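Local coordinates for MFP2b (PDB 2BJR), which probably enhances the polymerization of major sperm protein that drives the amoeboid motility of nematode sperm, and carries a bound zinc ion, at residues A[32-45]-A[48-62]. Sequence-based numbering, arbitrary orientation.
Sequences NMYVALWYKNGRPM and RAWNNGGVIECSFPY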
ATOM      1  N   ASN A  32      -1.907  -2.609  -2.943  1.00 15.52           N
ATOM      2  CA  ASN A  32      -1.533  -3.925  -2.485  1.00 14.67           C
ATOM      3  C   ASN A  32      -0.907  -4.710  -3.603  1.00 14.18           C
ATOM      4  O   ASN A  32      -1.407  -5.768  -3.990  1.00 14.03           O
ATOM      5  CB  ASN A  32      -2.727  -4.618  -1.945  1.00 14.75           C
ATOM      6  CG  ASN A  32      -2.415  -5.976  -1.295  1.00 16.13           C
ATOM      7  OD1 ASN A  32      -1.335  -6.197  -0.784  1.00 14.62           O
ATOM      8  ND2 ASN A  32      -3.426  -6.879  -1.288  1.00 14.43           N
HETATM    9  N   MSE A  33       0.138  -4.141  -4.160  1.00 14.43           N
HETATM   10  CA  MSE A  33       0.823  -4.729  -5.308  1.00 14.98           C
HETATM   11  C   MSE A  33       2.289  -4.334  -5.176  1.00 15.94           C
HETATM   12  O   MSE A  33       2.592  -3.141  -5.165  1.00 16.94           O
HETATM   13  CB  MSE A  33       0.223  -4.226  -6.623  1.00 15.27           C
HETATM   14  CG  MSE A  33       0.786  -4.894  -7.846  1.00 18.31           C
HETATM   15 SE   MSE A  33      -0.184  -4.292  -9.441  1.00 22.73          SE
HETATM   16  CE  MSE A  33      -1.974  -5.055  -8.900  1.00 18.27           C
ATOM     17  N   TYR A  34       3.195  -5.337  -5.118  1.00 14.08           N
ATOM     18  CA  TYR A  34       4.614  -5.128  -4.847  1.00 13.13           C
ATOM     19  C   TYR A  34       5.461  -5.773  -5.952  1.00 13.92           C
ATOM     20  O   TYR A  34       5.069  -6.786  -6.517  1.00 15.04           O
ATOM     21  CB  TYR A  34       5.021  -5.682  -3.474  1.00 12.42           C
ATOM     22  CG  TYR A  34       4.180  -5.183  -2.317  1.00 12.26           C
ATOM     23  CD1 TYR A  34       2.943  -5.744  -2.022  1.00 14.98           C
ATOM     24  CD2 TYR A  34       4.656  -4.196  -1.473  1.00 14.86           C
ATOM     25  CE1 TYR A  34       2.174  -5.278  -0.966  1.00 17.01           C
ATOM     26  CE2 TYR A  34       3.912  -3.754  -0.416  1.00 14.44           C
ATOM     27  CZ  TYR A  34       2.704  -4.287  -0.156  1.00 15.79           C
ATOM     28  OH  TYR A  34       2.041  -3.848   0.946  1.00 16.50           O
ATOM     29  N   VAL A  35       6.627  -5.180  -6.198  1.00 14.50           N
ATOM     30  CA  VAL A  35       7.539  -5.617  -7.236  1.00 15.00           C
ATOM     31  C   VAL A  35       8.201  -6.918  -6.783  1.00 15.78           C
ATOM     32  O   VAL A  35       8.873  -6.971  -5.728  1.00 16.15           O
ATOM     33  CB  VAL A  35       8.615  -4.515  -7.576  1.00 14.39           C
ATOM     34  CG1 VAL A  35       9.447  -4.964  -8.734  1.00 17.11           C
ATOM     35  CG2 VAL A  35       7.930  -3.206  -7.916  1.00 16.42           C
ATOM     36  N   ALA A  36       8.083  -7.948  -7.622  1.00 16.28           N
ATOM     37  CA  ALA A  36       8.548  -9.287  -7.290  1.00 15.61           C
ATOM     38  C   ALA A  36       9.345  -9.902  -8.403  1.00 15.29           C
ATOM     39  O   ALA A  36       9.298  -9.476  -9.557  1.00 15.90           O
ATOM     40  CB  ALA A  36       7.417 -10.195  -6.918  1.00 16.60           C
ATOM     41  N   LEU A  37      10.129 -10.881  -7.999  1.00 16.49           N
ATOM     42  CA  LEU A  37      11.125 -11.532  -8.872  1.00 16.66           C
ATOM     43  C   LEU A  37      11.174 -13.035  -8.625  1.00 16.79           C
ATOM     44  O   LEU A  37      11.177 -13.515  -7.488  1.00 16.36           O
ATOM     45  CB  LEU A  37      12.514 -10.917  -8.622  1.00 17.29           C
ATOM     46  CG  LEU A  37      13.722 -11.593  -9.316  1.00 17.47           C
ATOM     47  CD1 LEU A  37      13.653 -11.437 -10.857  1.00 18.77           C
ATOM     48  CD2 LEU A  37      14.993 -10.961  -8.727  1.00 21.22           C
ATOM     49  N   TRP A  38      11.260 -13.792  -9.718  1.00 18.71           N
ATOM     50  CA  TRP A  38      11.386 -15.255  -9.650  1.00 19.64           C
ATOM     51  C   TRP A  38      12.362 -15.711 -10.737  1.00 19.52           C
ATOM     52  O   TRP A  38      12.688 -14.959 -11.664  1.00 18.65           O
ATOM     53  CB  TRP A  38       9.996 -15.866  -9.866  1.00 20.45           C
ATOM     54  CG  TRP A  38       9.878 -17.391  -9.774  1.00 21.57           C
ATOM     55  CD1 TRP A  38      10.051 -18.197  -8.691  1.00 24.85           C
ATOM     56  CD2 TRP A  38       9.522 -18.253 -10.860  1.00 24.56           C
ATOM     57  NE1 TRP A  38       9.841 -19.516  -9.051  1.00 27.16           N
ATOM     58  CE2 TRP A  38       9.502 -19.572 -10.369  1.00 25.37           C
ATOM     59  CE3 TRP A  38       9.213 -18.035 -12.193  1.00 23.86           C
ATOM     60  CZ2 TRP A  38       9.198 -20.672 -11.178  1.00 26.20           C
ATOM     61  CZ3 TRP A  38       8.885 -19.144 -12.994  1.00 30.11           C
ATOM     62  CH2 TRP A  38       8.874 -20.424 -12.469  1.00 24.35           C
ATOM     63  N   TYR A  39      12.845 -16.934 -10.573  1.00 20.09           N
ATOM     64  CA  TYR A  39      13.814 -17.518 -11.510  1.00 21.46           C
ATOM     65  C   TYR A  39      13.340 -18.884 -11.916  1.00 22.03           C
ATOM     66  O   TYR A  39      12.793 -19.632 -11.102  1.00 22.74           O
ATOM     67  CB  TYR A  39      15.199 -17.668 -10.875  1.00 22.09           C
ATOM     68  CG  TYR A  39      15.915 -16.381 -10.684  1.00 20.73           C
ATOM     69  CD1 TYR A  39      15.629 -15.602  -9.599  1.00 22.46           C
ATOM     70  CD2 TYR A  39      16.902 -15.968 -11.534  1.00 21.55           C
ATOM     71  CE1 TYR A  39      16.293 -14.449  -9.379  1.00 23.76           C
ATOM     72  CE2 TYR A  39      17.578 -14.812 -11.320  1.00 24.73           C
ATOM     73  CZ  TYR A  39      17.243 -14.034 -10.248  1.00 21.88           C
ATOM     74  OH  TYR A  39      17.917 -12.862  -9.985  1.00 27.89           O
ATOM     75  N   LYS A  40      13.532 -19.202 -13.179  1.00 24.15           N
ATOM     76  CA  LYS A  40      13.298 -20.537 -13.675  1.00 25.40           C
ATOM     77  C   LYS A  40      14.530 -20.915 -14.483  1.00 25.53           C
ATOM     78  O   LYS A  40      14.834 -20.246 -15.454  1.00 24.35           O
ATOM     79  CB  LYS A  40      12.081 -20.535 -14.584  1.00 26.39           C
ATOM     80  CG  LYS A  40      11.746 -21.891 -15.187  1.00 31.23           C
ATOM     81  CD  LYS A  40      11.142 -22.792 -14.193  1.00 33.62           C
ATOM     82  CE  LYS A  40      10.730 -24.119 -14.803  1.00 37.26           C
ATOM     83  NZ  LYS A  40      10.060 -24.900 -13.737  1.00 40.33           N
ATOM     84  N   ASN A  41      15.252 -21.946 -14.028  1.00 27.31           N
ATOM     85  CA  ASN A  41      16.439 -22.451 -14.728  1.00 27.88           C
ATOM     86  C   ASN A  41      17.468 -21.319 -14.939  1.00 27.27           C
ATOM     87  O   ASN A  41      17.969 -21.145 -16.019  1.00 27.44           O
ATOM     88  CB  ASN A  41      16.016 -23.071 -16.083  1.00 29.13           C
ATOM     89  CG  ASN A  41      15.018 -24.303 -15.941  1.00 31.10           C
ATOM     90  OD1 ASN A  41      15.154 -25.163 -15.051  1.00 34.14           O
ATOM     91  ND2 ASN A  41      14.034 -24.359 -16.837  1.00 32.52           N
ATOM     92  N   GLY A  42      17.724 -20.519 -13.901  1.00 26.34           N
ATOM     93  CA  GLY A  42      18.676 -19.422 -13.947  1.00 25.33           C
ATOM     94  C   GLY A  42      18.195 -18.174 -14.666  1.00 24.86           C
ATOM     95  O   GLY A  42      18.961 -17.216 -14.767  1.00 25.04           O
ATOM     96  N   ARG A  43      16.965 -18.155 -15.196  1.00 22.72           N
ATOM     97  CA  ARG A  43      16.510 -17.002 -15.960  1.00 23.05           C
ATOM     98  C   ARG A  43      15.529 -16.173 -15.077  1.00 21.03           C
ATOM     99  O   ARG A  43      14.535 -16.707 -14.608  1.00 20.64           O
ATOM    100  CB  ARG A  43      15.807 -17.464 -17.240  1.00 25.63           C
ATOM    101  CG  ARG A  43      15.197 -16.352 -18.077  1.00 32.61           C
ATOM    102  CD  ARG A  43      14.640 -16.765 -19.476  1.00 41.58           C
ATOM    103  NE  ARG A  43      13.279 -16.231 -19.664  1.00 47.92           N
ATOM    104  CZ  ARG A  43      12.162 -16.786 -19.167  1.00 51.85           C
ATOM    105  NH1 ARG A  43      12.221 -17.912 -18.479  1.00 54.78           N
ATOM    106  NH2 ARG A  43      10.978 -16.218 -19.360  1.00 52.48           N
ATOM    107  N   PRO A  44      15.829 -14.901 -14.859  1.00 19.32           N
ATOM    108  CA  PRO A  44      14.980 -14.039 -14.023  1.00 19.17           C
ATOM    109  C   PRO A  44      13.742 -13.592 -14.790  1.00 17.93           C
ATOM    110  O   PRO A  44      13.803 -13.292 -15.986  1.00 18.13           O
ATOM    111  CB  PRO A  44      15.906 -12.817 -13.731  1.00 19.50           C
ATOM    112  CG  PRO A  44      16.831 -12.738 -14.915  1.00 18.74           C
ATOM    113  CD  PRO A  44      17.009 -14.175 -15.355  1.00 18.63           C
HETATM  114  N   MSE A  45      12.636 -13.507 -14.083  1.00 17.37           N
HETATM  115  CA  MSE A  45      11.512 -12.764 -14.591  1.00 18.09           C
HETATM  116  C   MSE A  45      10.770 -12.022 -13.491  1.00 17.51           C
HETATM  117  O   MSE A  45      10.617 -12.552 -12.419  1.00 17.80           O
HETATM  118  CB  MSE A  45      10.560 -13.712 -15.302  1.00 20.06           C
HETATM  119  CG  MSE A  45      10.034 -14.734 -14.450  1.00 22.03           C
HETATM  120 SE   MSE A  45       9.296 -16.274 -15.614  1.00 37.23          SE
HETATM  121  CE  MSE A  45      11.023 -17.321 -15.650  1.00 33.69           C
ATOM    122  N   ARG A  48       4.526  -9.912  -9.630  1.00 15.92           N
ATOM    123  CA  ARG A  48       3.891  -9.145  -8.597  1.00 17.40           C
ATOM    124  C   ARG A  48       3.556  -9.990  -7.394  1.00 17.45           C
ATOM    125  O   ARG A  48       3.229 -11.182  -7.507  1.00 17.75           O
ATOM    126  CB  ARG A  48       2.684  -8.393  -9.178  1.00 18.74           C
ATOM    127  CG  ARG A  48       1.535  -9.266  -9.611  1.00 21.15           C
ATOM    128  CD  ARG A  48       0.593  -8.641 -10.678  1.00 26.79           C
ATOM    129  NE  ARG A  48      -0.345  -9.656 -11.218  1.00 24.93           N
ATOM    130  CZ  ARG A  48      -1.378 -10.072 -10.538  1.00 25.06           C
ATOM    131  NH1 ARG A  48      -1.583  -9.574  -9.347  1.00 30.14           N
ATOM    132  NH2 ARG A  48      -2.193 -11.014 -10.985  1.00 24.58           N
ATOM    133  N   ALA A  49       3.638  -9.373  -6.217  1.00 16.85           N
ATOM    134  CA  ALA A  49       3.222  -9.970  -4.992  1.00 16.28           C
ATOM    135  C   ALA A  49       2.162  -9.084  -4.340  1.00 17.15           C
ATOM    136  O   ALA A  49       2.039  -7.887  -4.695  1.00 16.85           O
ATOM    137  CB  ALA A  49       4.398 -10.117  -4.064  1.00 17.53           C
ATOM    138  N   TRP A  50       1.393  -9.683  -3.445  1.00 15.89           N
ATOM    139  CA  TRP A  50       0.358  -8.954  -2.691  1.00 16.01           C
ATOM    140  C   TRP A  50       0.093  -9.610  -1.374  1.00 15.74           C
ATOM    141  O   TRP A  50       0.482 -10.750  -1.139  1.00 15.86           O
ATOM    142  CB  TRP A  50      -0.927  -8.816  -3.493  1.00 16.18           C
ATOM    143  CG  TRP A  50      -1.672 -10.115  -3.777  1.00 17.41           C
ATOM    144  CD1 TRP A  50      -2.671 -10.656  -3.030  1.00 18.00           C
ATOM    145  CD2 TRP A  50      -1.469 -11.006  -4.872  1.00 19.25           C
ATOM    146  NE1 TRP A  50      -3.110 -11.831  -3.593  1.00 18.96           N
ATOM    147  CE2 TRP A  50      -2.391 -12.065  -4.732  1.00 18.83           C
ATOM    148  CE3 TRP A  50      -0.599 -11.020  -5.976  1.00 19.39           C
ATOM    149  CZ2 TRP A  50      -2.471 -13.139  -5.645  1.00 19.03           C
ATOM    150  CZ3 TRP A  50      -0.675 -12.095  -6.881  1.00 19.70           C
ATOM    151  CH2 TRP A  50      -1.624 -13.117  -6.718  1.00 17.99           C
ATOM    152  N   ASN A  51      -0.487  -8.839  -0.465  1.00 14.47           N
ATOM    153  CA  ASN A  51      -0.874  -9.297   0.827  1.00 15.02           C
ATOM    154  C   ASN A  51      -2.250  -9.983   0.803  1.00 15.20           C
ATOM    155  O   ASN A  51      -3.236  -9.376   0.375  1.00 14.57           O
ATOM    156  CB  ASN A  51      -0.975  -8.070   1.748  1.00 14.92           C
ATOM    157  CG  ASN A  51      -1.300  -8.417   3.195  1.00 16.02           C
ATOM    158  OD1 ASN A  51      -2.004  -9.403   3.503  1.00 19.19           O
ATOM    159  ND2 ASN A  51      -0.893  -7.498   4.100  1.00 17.68           N
ATOM    160  N   ASN A  52      -2.303 -11.223   1.274  1.00 16.25           N
ATOM    161  CA  ASN A  52      -3.579 -11.885   1.627  1.00 18.23           C
ATOM    162  C   ASN A  52      -3.454 -12.528   2.998  1.00 18.50           C
ATOM    163  O   ASN A  52      -2.613 -13.396   3.232  1.00 18.48           O
ATOM    164  CB  ASN A  52      -3.984 -12.943   0.560  1.00 18.72           C
ATOM    165  CG  ASN A  52      -5.394 -13.477   0.785  1.00 24.73           C
ATOM    166  OD1 ASN A  52      -6.217 -12.804   1.417  1.00 31.34           O
ATOM    167  ND2 ASN A  52      -5.685 -14.685   0.272  1.00 25.22           N
ATOM    168  N   GLY A  53      -4.248 -12.066   3.943  1.00 18.49           N
ATOM    169  CA  GLY A  53      -4.165 -12.546   5.308  1.00 19.35           C
ATOM    170  C   GLY A  53      -2.853 -12.293   6.013  1.00 19.49           C
ATOM    171  O   GLY A  53      -2.477 -13.051   6.906  1.00 18.40           O
ATOM    172  N   GLY A  54      -2.099 -11.270   5.599  1.00 18.81           N
ATOM    173  CA  GLY A  54      -0.845 -10.972   6.237  1.00 18.66           C
ATOM    174  C   GLY A  54       0.388 -11.626   5.659  1.00 18.19           C
ATOM    175  O   GLY A  54       1.490 -11.382   6.152  1.00 17.48           O
ATOM    176  N   VAL A  55       0.213 -12.390   4.592  1.00 18.06           N
ATOM    177  CA  VAL A  55       1.320 -13.091   3.947  1.00 17.91           C
ATOM    178  C   VAL A  55       1.359 -12.914   2.457  1.00 17.39           C
ATOM    179  O   VAL A  55       0.386 -12.464   1.840  1.00 16.19           O
ATOM    180  CB  VAL A  55       1.256 -14.639   4.269  1.00 19.05           C
ATOM    181  CG1 VAL A  55       1.197 -14.827   5.773  1.00 19.21           C
ATOM    182  CG2 VAL A  55       0.095 -15.269   3.605  1.00 19.19           C
ATOM    183  N   ILE A  56       2.514 -13.263   1.880  1.00 18.01           N
ATOM    184  CA  ILE A  56       2.797 -13.122   0.463  1.00 18.37           C
ATOM    185  C   ILE A  56       1.984 -14.117  -0.375  1.00 19.76           C
ATOM    186  O   ILE A  56       2.021 -15.340  -0.136  1.00 19.10           O
ATOM    187  CB  ILE A  56       4.329 -13.366   0.188  1.00 17.88           C
ATOM    188  CG1 ILE A  56       5.193 -12.297   0.841  1.00 18.92           C
ATOM    189  CG2 ILE A  56       4.640 -13.439  -1.315  1.00 18.57           C
ATOM    190  CD1 ILE A  56       6.724 -12.631   0.776  1.00 20.02           C
ATOM    191  N   GLU A  57       1.269 -13.579  -1.364  1.00 18.44           N
ATOM    192  CA  GLU A  57       0.818 -14.323  -2.529  1.00 17.64           C
ATOM    193  C   GLU A  57       1.475 -13.638  -3.706  1.00 19.01           C
ATOM    194  O   GLU A  57       1.955 -12.497  -3.599  1.00 17.21           O
ATOM    195  CB  GLU A  57      -0.698 -14.306  -2.627  1.00 16.91           C
ATOM    196  CG  GLU A  57      -1.375 -15.190  -1.579  1.00 19.07           C
ATOM    197  CD  GLU A  57      -2.871 -15.415  -1.788  1.00 19.52           C
ATOM    198  OE1 GLU A  57      -3.411 -15.104  -2.855  1.00 23.14           O
ATOM    199  OE2 GLU A  57      -3.531 -15.922  -0.868  1.00 21.99           O
ATOM    200  N   CYS A  58       1.583 -14.315  -4.840  1.00 17.95           N
ATOM    201  CA  CYS A  58       2.258 -13.752  -5.973  1.00 17.83           C
ATOM    202  C   CYS A  58       1.831 -14.400  -7.291  1.00 18.04           C
ATOM    203  O   CYS A  58       1.167 -15.445  -7.306  1.00 18.51           O
ATOM    204  CB  CYS A  58       3.770 -13.820  -5.790  1.00 17.91           C
ATOM    205  SG  CYS A  58       4.329 -15.525  -5.429  1.00 22.14           S
ATOM    206  N   SER A  59       2.186 -13.742  -8.378  1.00 18.58           N
ATOM    207  CA  SER A  59       1.813 -14.122  -9.739  1.00 17.93           C
ATOM    208  C   SER A  59       2.900 -13.780 -10.727  1.00 17.76           C
ATOM    209  O   SER A  59       3.396 -12.646 -10.747  1.00 16.97           O
ATOM    210  CB  SER A  59       0.522 -13.417 -10.155  1.00 18.38           C
ATOM    211  OG  SER A  59       0.142 -13.753 -11.480  1.00 17.84           O
ATOM    212  N   PHE A  60       3.289 -14.753 -11.566  1.00 17.16           N
ATOM    213  CA  PHE A  60       4.314 -14.561 -12.578  1.00 18.12           C
ATOM    214  C   PHE A  60       3.804 -15.214 -13.883  1.00 17.69           C
ATOM    215  O   PHE A  60       3.123 -16.232 -13.810  1.00 17.71           O
ATOM    216  CB  PHE A  60       5.650 -15.220 -12.186  1.00 17.99           C
ATOM    217  CG  PHE A  60       6.304 -14.616 -10.982  1.00 17.70           C
ATOM    218  CD1 PHE A  60       5.903 -14.980  -9.744  1.00 19.67           C
ATOM    219  CD2 PHE A  60       7.231 -13.581 -11.122  1.00 19.96           C
ATOM    220  CE1 PHE A  60       6.448 -14.413  -8.630  1.00 20.54           C
ATOM    221  CE2 PHE A  60       7.812 -13.021 -10.009  1.00 15.73           C
ATOM    222  CZ  PHE A  60       7.409 -13.412  -8.779  1.00 17.03           C
ATOM    223  N   PRO A  61       4.082 -14.605 -15.021  1.00 19.70           N
ATOM    224  CA  PRO A  61       3.795 -15.193 -16.325  1.00 20.54           C
ATOM    225  C   PRO A  61       4.927 -16.096 -16.830  1.00 21.92           C
ATOM    226  O   PRO A  61       6.071 -15.689 -16.950  1.00 23.11           O
ATOM    227  CB  PRO A  61       3.649 -13.982 -17.228  1.00 21.11           C
ATOM    228  CG  PRO A  61       4.400 -12.883 -16.565  1.00 21.19           C
ATOM    229  CD  PRO A  61       4.626 -13.249 -15.158  1.00 18.84           C
ATOM    230  N   TYR A  62       4.593 -17.333 -17.103  1.00 23.90           N
ATOM    231  CA  TYR A  62       5.569 -18.302 -17.615  1.00 24.18           C
ATOM    232  C   TYR A  62       4.853 -19.416 -18.370  1.00 25.35           C
ATOM    233  O   TYR A  62       3.847 -19.910 -17.893  1.00 25.24           O
ATOM    234  CB  TYR A  62       6.311 -18.906 -16.460  1.00 24.65           C
ATOM    235  CG  TYR A  62       7.314 -19.957 -16.854  1.00 27.47           C
ATOM    236  CD1 TYR A  62       8.469 -19.620 -17.555  1.00 32.00           C
ATOM    237  CD2 TYR A  62       7.079 -21.306 -16.560  1.00 32.36           C
ATOM    238  CE1 TYR A  62       9.406 -20.620 -17.942  1.00 32.15           C
ATOM    239  CE2 TYR A  62       7.981 -22.297 -16.937  1.00 33.41           C
ATOM    240  CZ  TYR A  62       9.136 -21.948 -17.629  1.00 33.36           C
ATOM    241  OH  TYR A  62      10.024 -22.949 -17.956  1.00 35.77           O
TER
HETATM  242  O   HOH W   1       0.677  -5.365   3.064  1.00 18.62           O
HETATM  243  O   HOH W   2       7.718 -15.704 -19.125  1.00 30.65           O
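Y34 and A49 form an antiparallel hydrogen-bonded pair, Y34 N giving to A49 O at 2.8 Å and A49 N returning to Y34 O, where strands 34-40 and 43-52 lie side by side. Together with strand 55-62 they make a three-stranded antiparallel meander, two successive hairpins closed by type I' turns, inside a larger antiparallel sheet. Just before the first strand, the amide of N32 takes over from the backbone: OD1 accepts from N51 N at 2.8 Å, while ND2 gives to N51 O at 3.0 Å, lying in the carbonyl plane on a lone pair. With CG anti to the backbone N (chi1 -174°), this amide extends across to N51, and the two bonds fix its rotation. A water joins Y34 OH, also bonded to D197, to N51 ND2.

Farther along, the meander illustrates how side chains of its two outer strands, 34-40 and 55-62, can meet over the strand between them. W38 CB sits over the centre of the F60 ring, 3.6 Å from its centroid, and A36 CB touches F60 CZ. W38 then turns the edge of its six-membered ring toward the face of Y62, planes at 76°. K40 crosses Y62 at about a right angle, its CG and CE each 3.4 Å from Y62 OH.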